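Local coordinates for protein putative carbohydrate-active enzyme (PDB 5WH8) that probably hydrolyses O-glycosidic bonds of cellulose, this chain being the family 5 glycoside hydrolase, TIM-barrel part of a longer multi-modular protein, at residues 42-46 with 273-277; 62-68 with 103-109; 142-146 with 175-181. One frame throughout, in Å; residues are numbered along the deposited sequence.

Contact 1 (42-46 with 273-277); sequences FPKCY and FADKP
Two loops at the C-terminal ends of the barrel strands meet across the seam where the TIM barrel closes: 42-46 follows the first strand, 32-36, and the segment 273-277 leaves the last, 268-273. Residues 43-45 make one 3-10 turn, with Cys45 N bonded to Phe42 O at 2.9 Å and Tyr46 N to Pro43 O at 3.2 Å. The segment 273-277 has no regular structure; Ala274 is extended (-165/162), while Asp275 (-113/26) bends the chain. The backbones come nearest at Cys45 and Ala274, whose CA atoms are 6.3 Å apart.

The hydrogen bond between the segments runs from Tyr46 OH to Phe273 O, 2.7 Å, in the plane of the tyrosine ring. The same hydroxyl is also bonded to the backbone N of His37.

Aromatic and apolar contacts surround it. Phe42 (chi1 m) points at the other loop and lays one ring face on Ala274: Ala274 CB lies 4.2 Å from the Phe42 centroid, 11° off the normal, a CH-pi contact. Phe42 CZ reaches Lys276 CB at 3.5 Å. Phe273 (chi1 t) turns its ring edge to Cys45 O, with CE2 at 3.4 Å, and Phe273 CD2 is 4.0 Å from Tyr46 CE1.

Cys45 SG lies 4.0 Å from Ala274 CA and 3.9 Å from Asp275 OD1; Asp275 OD2 bonds Ser288 of helix 287-290. One tyrosine hydroxyl-to-carbonyl bond thus joins the loops directly; CH-pi, ring-edge and van der Waals contacts do the rest.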
loop_
_atom_site.group_PDB
_atom_site.type_symbol
_atom_site.label_atom_id
_atom_site.label_comp_id
_atom_site.label_asym_id
_atom_site.label_seq_id
_atom_site.Cartn_x
_atom_site.Cartn_y
_atom_site.Cartn_z
ATOM N N PHE A 42 14.124 -5.382 -8.178
ATOM C CA PHE A 42 13.922 -6.790 -7.786
ATOM C C PHE A 42 12.861 -7.486 -8.636
ATOM O O PHE A 42 11.997 -8.189 -8.114
ATOM C CB PHE A 42 13.538 -6.878 -6.298
ATOM C CG PHE A 42 14.584 -6.314 -5.402
ATOM C CD1 PHE A 42 15.657 -7.087 -5.014
ATOM C CD2 PHE A 42 14.543 -4.992 -5.008
ATOM C CE1 PHE A 42 16.653 -6.559 -4.233
ATOM C CE2 PHE A 42 15.528 -4.463 -4.236
ATOM C CZ PHE A 42 16.596 -5.240 -3.853
ATOM N N PRO A 43 12.936 -7.338 -9.974
ATOM C CA PRO A 43 11.856 -7.926 -10.774
ATOM C C PRO A 43 11.698 -9.444 -10.643
ATOM O O PRO A 43 10.593 -9.911 -10.825
ATOM C CB PRO A 43 12.239 -7.557 -12.213
ATOM C CG PRO A 43 13.713 -7.338 -12.164
ATOM C CD PRO A 43 13.989 -6.738 -10.814
ATOM N N LYS A 44 12.753 -10.189 -10.318
ATOM C CA LYS A 44 12.616 -11.631 -10.154
ATOM C C LYS A 44 11.744 -12.001 -8.950
ATOM O O LYS A 44 11.250 -13.136 -8.858
ATOM C CB LYS A 44 13.997 -12.283 -10.014
ATOM C CG LYS A 44 14.772 -12.316 -11.307
ATOM C CD LYS A 44 16.106 -13.048 -11.144
ATOM C CE LYS A 44 15.928 -14.559 -11.086
ATOM N NZ LYS A 44 17.247 -15.258 -11.107
ATOM N N CYS A 45 11.558 -11.055 -8.025
ATOM C CA CYS A 45 10.733 -11.286 -6.857
ATOM C C CYS A 45 9.220 -11.133 -7.096
ATOM O O CYS A 45 8.444 -11.457 -6.202
ATOM C CB CYS A 45 11.133 -10.338 -5.707
ATOM S SG CYS A 45 12.751 -10.695 -4.933
ATOM N N TYR A 46 8.792 -10.631 -8.261
ATOM C CA TYR A 46 7.377 -10.263 -8.472
ATOM C C TYR A 46 6.858 -11.007 -9.698
ATOM O O TYR A 46 6.896 -10.504 -10.831
ATOM C CB TYR A 46 7.226 -8.732 -8.594
ATOM C CG TYR A 46 7.978 -8.049 -7.469
ATOM C CD1 TYR A 46 7.740 -8.404 -6.138
ATOM C CD2 TYR A 46 9.008 -7.146 -7.732
ATOM C CE1 TYR A 46 8.482 -7.837 -5.104
ATOM C CE2 TYR A 46 9.744 -6.573 -6.701
ATOM C CZ TYR A 46 9.486 -6.934 -5.395
ATOM O OH TYR A 46 10.254 -6.390 -4.393
ATOM N N PHE A 273 8.850 -7.185 0.542
ATOM C CA PHE A 273 9.057 -8.503 -0.055
ATOM C C PHE A 273 10.152 -8.417 -1.100
ATOM O O PHE A 273 9.896 -8.071 -2.265
ATOM C CB PHE A 273 7.768 -9.023 -0.687
ATOM C CG PHE A 273 7.850 -10.468 -1.119
ATOM C CD1 PHE A 273 7.844 -11.492 -0.192
ATOM C CD2 PHE A 273 7.934 -10.790 -2.459
ATOM C CE1 PHE A 273 7.910 -12.834 -0.610
ATOM C CE2 PHE A 273 7.987 -12.112 -2.877
ATOM C CZ PHE A 273 7.976 -13.131 -1.956
ATOM N N ALA A 274 11.377 -8.702 -0.666
ATOM C CA ALA A 274 12.572 -8.587 -1.481
ATOM C C ALA A 274 13.665 -9.355 -0.745
ATOM O O ALA A 274 13.510 -9.627 0.455
ATOM C CB ALA A 274 12.963 -7.130 -1.677
ATOM N N ASP A 275 14.743 -9.714 -1.446
ATOM C CA ASP A 275 15.860 -10.436 -0.817
ATOM C C ASP A 275 17.140 -9.606 -0.757
ATOM O O ASP A 275 18.233 -10.156 -0.714
ATOM C CB ASP A 275 16.113 -11.764 -1.544
ATOM C CG ASP A 275 16.518 -11.588 -2.996
ATOM O OD1 ASP A 275 16.386 -10.480 -3.554
ATOM O OD2 ASP A 275 16.968 -12.600 -3.594
ATOM N N LYS A 276 16.998 -8.282 -0.742
ATOM C CA LYS A 276 18.111 -7.369 -0.466
ATOM C C LYS A 276 18.720 -7.665 0.907
ATOM O O LYS A 276 17.987 -7.946 1.858
ATOM C CB LYS A 276 17.617 -5.915 -0.533
ATOM C CG LYS A 276 18.700 -4.851 -0.477
ATOM C CD LYS A 276 18.134 -3.491 -0.801
ATOM C CE LYS A 276 19.200 -2.389 -0.755
ATOM N NZ LYS A 276 20.427 -2.811 -1.501
ATOM N N PRO A 277 20.061 -7.595 1.048
ATOM C CA PRO A 277 20.652 -7.916 2.348
ATOM C C PRO A 277 20.567 -6.741 3.333
ATOM O O PRO A 277 21.572 -6.178 3.771
ATOM C CB PRO A 277 22.115 -8.287 1.995
ATOM C CG PRO A 277 22.391 -7.611 0.742
ATOM C CD PRO A 277 21.086 -7.443 -0.005
#

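Contact 2 (62-68 with 103-109); sequences IFRLAIY and YCIIDWH
Ile62 CD1 against Ile105 CG1, 3.7 Å, forms the apolar centre of a parallel strand pair in the TIM barrel, two neighbouring strands of a beta-alpha-beta unit whose helix is 83-100. Ile62 CG1 also lies 3.9 Å from Tyr103 CB. On the opposite face, toward helices 83-100 and 122-135, Leu65 CD1 meets Cys104 SG at 3.7 Å and Ile67 CD1 meets Ile106 CG2 at 3.8 Å; Leu65, Ile67 and Ile106 all have chi1 m.

The axes of the two segments come within 4.7 Å and cross at -27°. The register runs unbroken from Ile62 with Tyr103 to Tyr68 with His109. Six hydrogen bonds alternate along the ladder: Phe63 N to Tyr103 O (3.0 Å), Ile105 N to Phe63 O (3.0 Å), Leu65 N to Ile105 O (2.8 Å), Asp107 N to Leu65 O (3.0 Å), Ile67 N to Asp107 O (2.9 Å) and His109 N to Ile67 O (2.9 Å).

Toward the C-terminal ends, where family 5 barrels carry their active site, the face of Ile62 and Ile105 turns polar. Arg64, with chi1 to chi3 all t, has salt bridges to Glu145 and Glu237 of other strands; Asp107 OD2 lies over its guanidinium face, 3.2 Å from Arg64 NH2, a purely electrostatic salt bridge. Asp107 OD2 also accepts a 2.7 Å hydrogen bond from His109 ND1. Ala66 CB makes a CH-pi contact with the His109 ring, 4.1 Å from its centroid. A water is bonded to His109 NE2 at 2.6 Å and Tyr68 OH at 2.8 Å.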
loop_
_atom_site.group_PDB
_atom_site.type_symbol
_atom_site.label_atom_id
_atom_site.label_comp_id
_atom_site.label_asym_id
_atom_site.label_seq_id
_atom_site.Cartn_x
_atom_site.Cartn_y
_atom_site.Cartn_z
ATOM N N ILE A 62 -3.453 -8.552 0.630
ATOM C CA ILE A 62 -3.198 -7.377 -0.200
ATOM C C ILE A 62 -1.693 -7.325 -0.559
ATOM O O ILE A 62 -0.832 -7.712 0.259
ATOM C CB ILE A 62 -3.655 -6.089 0.543
ATOM C CG1 ILE A 62 -3.484 -4.834 -0.335
ATOM C CG2 ILE A 62 -2.948 -5.941 1.880
ATOM C CD1 ILE A 62 -4.333 -3.684 0.207
ATOM N N PHE A 63 -1.381 -6.876 -1.779
ATOM C CA PHE A 63 -0.010 -6.650 -2.225
ATOM C C PHE A 63 0.099 -5.240 -2.770
ATOM O O PHE A 63 -0.789 -4.775 -3.464
ATOM C CB PHE A 63 0.420 -7.666 -3.318
ATOM C CG PHE A 63 1.909 -7.699 -3.552
ATOM C CD1 PHE A 63 2.773 -8.236 -2.620
ATOM C CD2 PHE A 63 2.449 -7.136 -4.692
ATOM C CE1 PHE A 63 4.139 -8.217 -2.806
ATOM C CE2 PHE A 63 3.822 -7.122 -4.893
ATOM C CZ PHE A 63 4.666 -7.672 -3.966
ATOM N N ARG A 64 1.204 -4.573 -2.474
ATOM C CA ARG A 64 1.427 -3.195 -2.912
ATOM C C ARG A 64 2.560 -3.128 -3.938
ATOM O O ARG A 64 3.650 -3.636 -3.704
ATOM C CB ARG A 64 1.734 -2.324 -1.687
ATOM C CG ARG A 64 2.152 -0.888 -1.974
ATOM C CD ARG A 64 2.394 -0.244 -0.646
ATOM N NE ARG A 64 2.649 1.193 -0.573
ATOM C CZ ARG A 64 3.797 1.759 -0.199
ATOM N NH1 ARG A 64 4.911 1.059 -0.003
ATOM N NH2 ARG A 64 3.838 3.065 -0.045
ATOM N N LEU A 65 2.261 -2.474 -5.063
ATOM C CA LEU A 65 3.196 -2.263 -6.151
ATOM C C LEU A 65 3.820 -0.881 -5.985
ATOM O O LEU A 65 3.208 0.133 -6.310
ATOM C CB LEU A 65 2.476 -2.397 -7.511
ATOM C CG LEU A 65 1.739 -3.707 -7.766
ATOM C CD1 LEU A 65 0.963 -3.579 -9.054
ATOM C CD2 LEU A 65 2.664 -4.882 -7.826
ATOM N N ALA A 66 5.040 -0.864 -5.466
ATOM C CA ALA A 66 5.767 0.388 -5.246
ATOM C C ALA A 66 6.454 0.806 -6.538
ATOM O O ALA A 66 7.517 0.281 -6.882
ATOM C CB ALA A 66 6.792 0.223 -4.132
ATOM N N ILE A 67 5.829 1.753 -7.232
ATOM C CA ILE A 67 6.289 2.224 -8.534
ATOM C C ILE A 67 7.113 3.495 -8.324
ATOM O O ILE A 67 6.571 4.590 -8.263
ATOM C CB ILE A 67 5.086 2.471 -9.457
ATOM C CG1 ILE A 67 4.298 1.172 -9.645
ATOM C CG2 ILE A 67 5.525 3.004 -10.820
ATOM C CD1 ILE A 67 2.836 1.399 -9.766
ATOM N N TYR A 68 8.418 3.332 -8.124
ATOM C CA TYR A 68 9.272 4.491 -7.881
ATOM C C TYR A 68 9.169 5.445 -9.049
ATOM O O TYR A 68 9.153 4.993 -10.194
ATOM C CB TYR A 68 10.730 4.089 -7.708
ATOM C CG TYR A 68 11.129 3.714 -6.298
ATOM C CD1 TYR A 68 10.710 2.517 -5.737
ATOM C CD2 TYR A 68 11.964 4.539 -5.553
ATOM C CE1 TYR A 68 11.106 2.155 -4.465
ATOM C CE2 TYR A 68 12.351 4.189 -4.281
ATOM C CZ TYR A 68 11.927 2.994 -3.748
ATOM O OH TYR A 68 12.336 2.638 -2.470
ATOM N N TYR A 103 -6.300 -8.055 -2.869
ATOM C CA TYR A 103 -6.347 -6.627 -3.171
ATOM C C TYR A 103 -4.958 -6.164 -3.657
ATOM O O TYR A 103 -3.920 -6.764 -3.339
ATOM C CB TYR A 103 -6.856 -5.836 -1.934
ATOM C CG TYR A 103 -8.293 -6.186 -1.631
ATOM C CD1 TYR A 103 -9.333 -5.564 -2.320
ATOM C CD2 TYR A 103 -8.613 -7.218 -0.749
ATOM C CE1 TYR A 103 -10.638 -5.930 -2.112
ATOM C CE2 TYR A 103 -9.922 -7.576 -0.525
ATOM C CZ TYR A 103 -10.923 -6.929 -1.213
ATOM O OH TYR A 103 -12.219 -7.335 -0.989
ATOM N N CYS A 104 -4.952 -5.105 -4.465
ATOM C CA CYS A 104 -3.725 -4.616 -5.084
ATOM C C CYS A 104 -3.658 -3.108 -4.977
ATOM O O CYS A 104 -4.528 -2.422 -5.514
ATOM C CB CYS A 104 -3.656 -5.047 -6.547
ATOM S SG CYS A 104 -2.159 -4.565 -7.415
ATOM N N ILE A 105 -2.613 -2.604 -4.325
ATOM C CA ILE A 105 -2.367 -1.160 -4.278
ATOM C C ILE A 105 -1.407 -0.782 -5.387
ATOM O O ILE A 105 -0.290 -1.326 -5.454
ATOM C CB ILE A 105 -1.768 -0.694 -2.943
ATOM C CG1 ILE A 105 -2.693 -1.025 -1.778
ATOM C CG2 ILE A 105 -1.531 0.803 -2.972
ATOM C CD1 ILE A 105 -2.083 -0.768 -0.399
ATOM N N ILE A 106 -1.854 0.133 -6.251
ATOM C CA ILE A 106 -1.014 0.781 -7.248
ATOM C C ILE A 106 -0.462 2.030 -6.587
ATOM O O ILE A 106 -1.219 2.986 -6.317
ATOM C CB ILE A 106 -1.823 1.128 -8.522
ATOM C CG1 ILE A 106 -2.409 -0.152 -9.134
ATOM C CG2 ILE A 106 -0.941 1.868 -9.537
ATOM C CD1 ILE A 106 -3.291 0.079 -10.378
ATOM N N ASP A 107 0.834 2.007 -6.273
ATOM C CA ASP A 107 1.464 3.094 -5.496
ATOM C C ASP A 107 2.420 3.929 -6.357
ATOM O O ASP A 107 3.462 3.444 -6.822
ATOM C CB ASP A 107 2.167 2.456 -4.281
ATOM C CG ASP A 107 3.293 3.299 -3.697
ATOM O OD1 ASP A 107 3.237 4.549 -3.693
ATOM O OD2 ASP A 107 4.260 2.658 -3.203
ATOM N N TRP A 108 2.023 5.178 -6.614
ATOM C CA TRP A 108 2.879 6.166 -7.286
ATOM C C TRP A 108 3.890 6.653 -6.242
ATOM O O TRP A 108 3.600 7.515 -5.386
ATOM C CB TRP A 108 2.021 7.297 -7.847
ATOM C CG TRP A 108 2.739 8.376 -8.629
ATOM C CD1 TRP A 108 2.963 9.673 -8.232
ATOM C CD2 TRP A 108 3.287 8.264 -9.956
ATOM N NE1 TRP A 108 3.606 10.372 -9.231
ATOM C CE2 TRP A 108 3.818 9.528 -10.295
ATOM C CE3 TRP A 108 3.378 7.217 -10.880
ATOM C CZ2 TRP A 108 4.447 9.769 -11.514
ATOM C CZ3 TRP A 108 3.988 7.456 -12.095
ATOM C CH2 TRP A 108 4.527 8.718 -12.400
ATOM N N HIS A 109 5.074 6.055 -6.287
ATOM C CA HIS A 109 5.967 6.023 -5.117
ATOM C C HIS A 109 6.950 7.180 -5.140
ATOM O O HIS A 109 8.132 6.986 -5.416
ATOM C CB HIS A 109 6.691 4.662 -5.061
ATOM C CG HIS A 109 7.342 4.328 -3.738
ATOM N ND1 HIS A 109 6.644 3.740 -2.705
ATOM C CD2 HIS A 109 8.631 4.407 -3.313
ATOM C CE1 HIS A 109 7.460 3.487 -1.698
ATOM N NE2 HIS A 109 8.676 3.886 -2.036
HETATM O O HOH W 1 10.639 3.397 -0.399
#

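Contact 3 (142-146 with 175-181); sequences VLYEI and DPDKIII. With EDO (1,2-ethanediol), chain B.
Val142 opens the strand with its O 3.3 Å from Lys178 CG. A 1,2-ethanediol, probably from the crystallisation liquor, sits between the backbones here: its O1 donates to Val142 O (2.7 Å) and accepts from Ile179 N (2.9 Å), filling the gap before the direct ladder begins. Leu143 (chi1 m) puts CD2 4.1 Å from Ile181 CD1 and 4.2 Å from Ile179 CB. Tyr144 pairs in parallel with Ile180, its N bonded to Ile179 O (3.0 Å) and its O to Ile181 N (2.8 Å). These are adjacent strands of the TIM barrel, linked through helix 157-172 as a beta-alpha-beta unit. With chi1 m, Tyr144 sends its OH to Asp175 OD2 (2.7 Å), which also takes a salt bridge from Lys178 NZ (2.7 Å). Glu145 pairs with Ile181 on the other face, its carboxylate going to Thr236 and Arg64. Ile146 N bonds Ile181 O at 3.2 Å, and Ile146 CG2 lies 3.9 Å from Ile180 CG2.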
loop_
_atom_site.group_PDB
_atom_site.type_symbol
_atom_site.label_atom_id
_atom_site.label_comp_id
_atom_site.label_asym_id
_atom_site.label_seq_id
_atom_site.Cartn_x
_atom_site.Cartn_y
_atom_site.Cartn_z
ATOM N N VAL A 142 -8.538 -3.225 -6.909
ATOM C CA VAL A 142 -7.470 -2.222 -6.859
ATOM C C VAL A 142 -7.775 -1.045 -5.917
ATOM O O VAL A 142 -8.930 -0.647 -5.709
ATOM C CB VAL A 142 -7.141 -1.634 -8.260
ATOM C CG1 VAL A 142 -6.588 -2.717 -9.186
ATOM C CG2 VAL A 142 -8.350 -0.944 -8.896
ATOM N N LEU A 143 -6.708 -0.509 -5.331
ATOM C CA LEU A 143 -6.747 0.751 -4.576
ATOM C C LEU A 143 -5.671 1.652 -5.165
ATOM O O LEU A 143 -4.626 1.155 -5.574
ATOM C CB LEU A 143 -6.493 0.560 -3.076
ATOM C CG LEU A 143 -7.515 -0.282 -2.301
ATOM C CD1 LEU A 143 -7.193 -1.754 -2.456
ATOM C CD2 LEU A 143 -7.531 0.065 -0.822
ATOM N N TYR A 144 -5.911 2.963 -5.194
ATOM C CA TYR A 144 -5.001 3.916 -5.840
ATOM C C TYR A 144 -4.265 4.780 -4.798
ATOM O O TYR A 144 -4.869 5.635 -4.141
ATOM C CB TYR A 144 -5.808 4.807 -6.825
ATOM C CG TYR A 144 -6.571 4.058 -7.931
ATOM C CD1 TYR A 144 -5.999 2.972 -8.607
ATOM C CD2 TYR A 144 -7.846 4.474 -8.322
ATOM C CE1 TYR A 144 -6.684 2.334 -9.635
ATOM C CE2 TYR A 144 -8.536 3.837 -9.317
ATOM C CZ TYR A 144 -7.953 2.762 -9.973
ATOM O OH TYR A 144 -8.634 2.141 -10.999
ATOM N N GLU A 145 -2.957 4.551 -4.630
ATOM C CA GLU A 145 -2.134 5.319 -3.692
ATOM C C GLU A 145 -1.376 6.380 -4.502
ATOM O O GLU A 145 -0.377 6.072 -5.158
ATOM C CB GLU A 145 -1.181 4.386 -2.922
ATOM C CG GLU A 145 -0.287 5.097 -1.903
ATOM C CD GLU A 145 0.548 4.162 -1.042
ATOM O OE1 GLU A 145 0.559 2.941 -1.305
ATOM O OE2 GLU A 145 1.233 4.666 -0.119
ATOM N N ILE A 146 -1.868 7.622 -4.473
ATOM C CA ILE A 146 -1.497 8.627 -5.473
ATOM C C ILE A 146 -0.136 9.330 -5.210
ATOM O O ILE A 146 0.398 9.957 -6.142
ATOM C CB ILE A 146 -2.653 9.689 -5.646
ATOM C CG1 ILE A 146 -3.039 10.328 -4.303
ATOM C CG2 ILE A 146 -3.866 9.043 -6.313
ATOM C CD1 ILE A 146 -3.919 11.609 -4.448
ATOM N N ASP A 175 -13.184 6.329 -13.008
ATOM C CA ASP A 175 -13.404 5.289 -12.004
ATOM C C ASP A 175 -13.999 5.938 -10.747
ATOM O O ASP A 175 -13.281 6.342 -9.819
ATOM C CB ASP A 175 -12.072 4.584 -11.711
ATOM C CG ASP A 175 -12.237 3.327 -10.884
ATOM O OD1 ASP A 175 -13.361 3.083 -10.393
ATOM O OD2 ASP A 175 -11.234 2.587 -10.726
ATOM N N PRO A 176 -15.326 6.089 -10.723
ATOM C CA PRO A 176 -15.977 6.911 -9.695
ATOM C C PRO A 176 -15.926 6.404 -8.244
ATOM O O PRO A 176 -16.057 7.228 -7.340
ATOM C CB PRO A 176 -17.442 6.956 -10.170
ATOM C CG PRO A 176 -17.392 6.692 -11.612
ATOM C CD PRO A 176 -16.227 5.785 -11.854
ATOM N N ASP A 177 -15.773 5.100 -8.023
ATOM C CA ASP A 177 -15.997 4.526 -6.681
ATOM C C ASP A 177 -14.767 3.894 -5.983
ATOM O O ASP A 177 -14.823 3.525 -4.812
ATOM C CB ASP A 177 -17.119 3.497 -6.789
ATOM C CG ASP A 177 -18.454 4.147 -7.134
ATOM O OD1 ASP A 177 -18.976 4.880 -6.276
ATOM O OD2 ASP A 177 -18.957 3.953 -8.257
ATOM N N LYS A 178 -13.669 3.785 -6.695
ATOM C CA LYS A 178 -12.480 3.078 -6.190
ATOM C C LYS A 178 -11.821 3.890 -5.072
ATOM O O LYS A 178 -11.814 5.109 -5.125
ATOM C CB LYS A 178 -11.524 2.844 -7.357
ATOM C CG LYS A 178 -10.800 1.482 -7.390
ATOM C CD LYS A 178 -11.737 0.301 -7.392
ATOM C CE LYS A 178 -12.683 0.270 -8.580
ATOM N NZ LYS A 178 -11.976 0.087 -9.891
ATOM N N ILE A 179 -11.322 3.227 -4.025
ATOM C CA ILE A 179 -10.635 3.930 -2.934
ATOM C C ILE A 179 -9.329 4.568 -3.398
ATOM O O ILE A 179 -8.520 3.938 -4.096
ATOM C CB ILE A 179 -10.345 2.994 -1.756
ATOM C CG1 ILE A 179 -11.661 2.432 -1.219
ATOM C CG2 ILE A 179 -9.538 3.720 -0.636
ATOM C CD1 ILE A 179 -11.522 1.507 -0.042
ATOM N N ILE A 180 -9.170 5.840 -3.029
ATOM C CA ILE A 180 -7.935 6.592 -3.237
ATOM C C ILE A 180 -7.302 6.820 -1.875
ATOM O O ILE A 180 -7.996 7.192 -0.915
ATOM C CB ILE A 180 -8.194 7.946 -3.948
ATOM C CG1 ILE A 180 -8.692 7.666 -5.368
ATOM C CG2 ILE A 180 -6.944 8.811 -3.975
ATOM C CD1 ILE A 180 -9.226 8.872 -6.111
ATOM N N ILE A 181 -6.000 6.538 -1.769
ATOM C CA ILE A 181 -5.251 6.702 -0.511
ATOM C C ILE A 181 -4.262 7.835 -0.737
ATOM O O ILE A 181 -3.431 7.754 -1.649
ATOM C CB ILE A 181 -4.475 5.426 -0.080
ATOM C CG1 ILE A 181 -5.368 4.185 -0.090
ATOM C CG2 ILE A 181 -3.839 5.631 1.333
ATOM C CD1 ILE A 181 -4.630 2.847 0.073
HETATM C C1 EDO B . -11.738 -0.664 -3.831
HETATM O O1 EDO B . -10.801 0.371 -4.081
HETATM C C2 EDO B . -11.009 -1.871 -3.276
HETATM O O2 EDO B . -11.942 -2.935 -3.188
#

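In the fold
All three contacts belong to one TIM barrel, at different depths. Contact 2 is wholly buried, its centre about 5 Å from that of the chain; contact 3, also buried, has its centre about 11 Å from the same point. Both join neighbouring strands through backbone ladders. Strands 103-109 and 142-145 are themselves adjacent, so the two contacts lie side by side in four consecutive strands, and the Arg64 NE to Glu145 OE1 salt bridge (2.8 Å) ties their inward polar residues together. Contact 1, partly buried, its centre about 17 Å from the chain's, relies on rings and one side-chain hydrogen bond between loops. It packs on contact 2, Tyr46 CD1 on Phe63 CZ at 3.8 Å, but stays clear of contact 3.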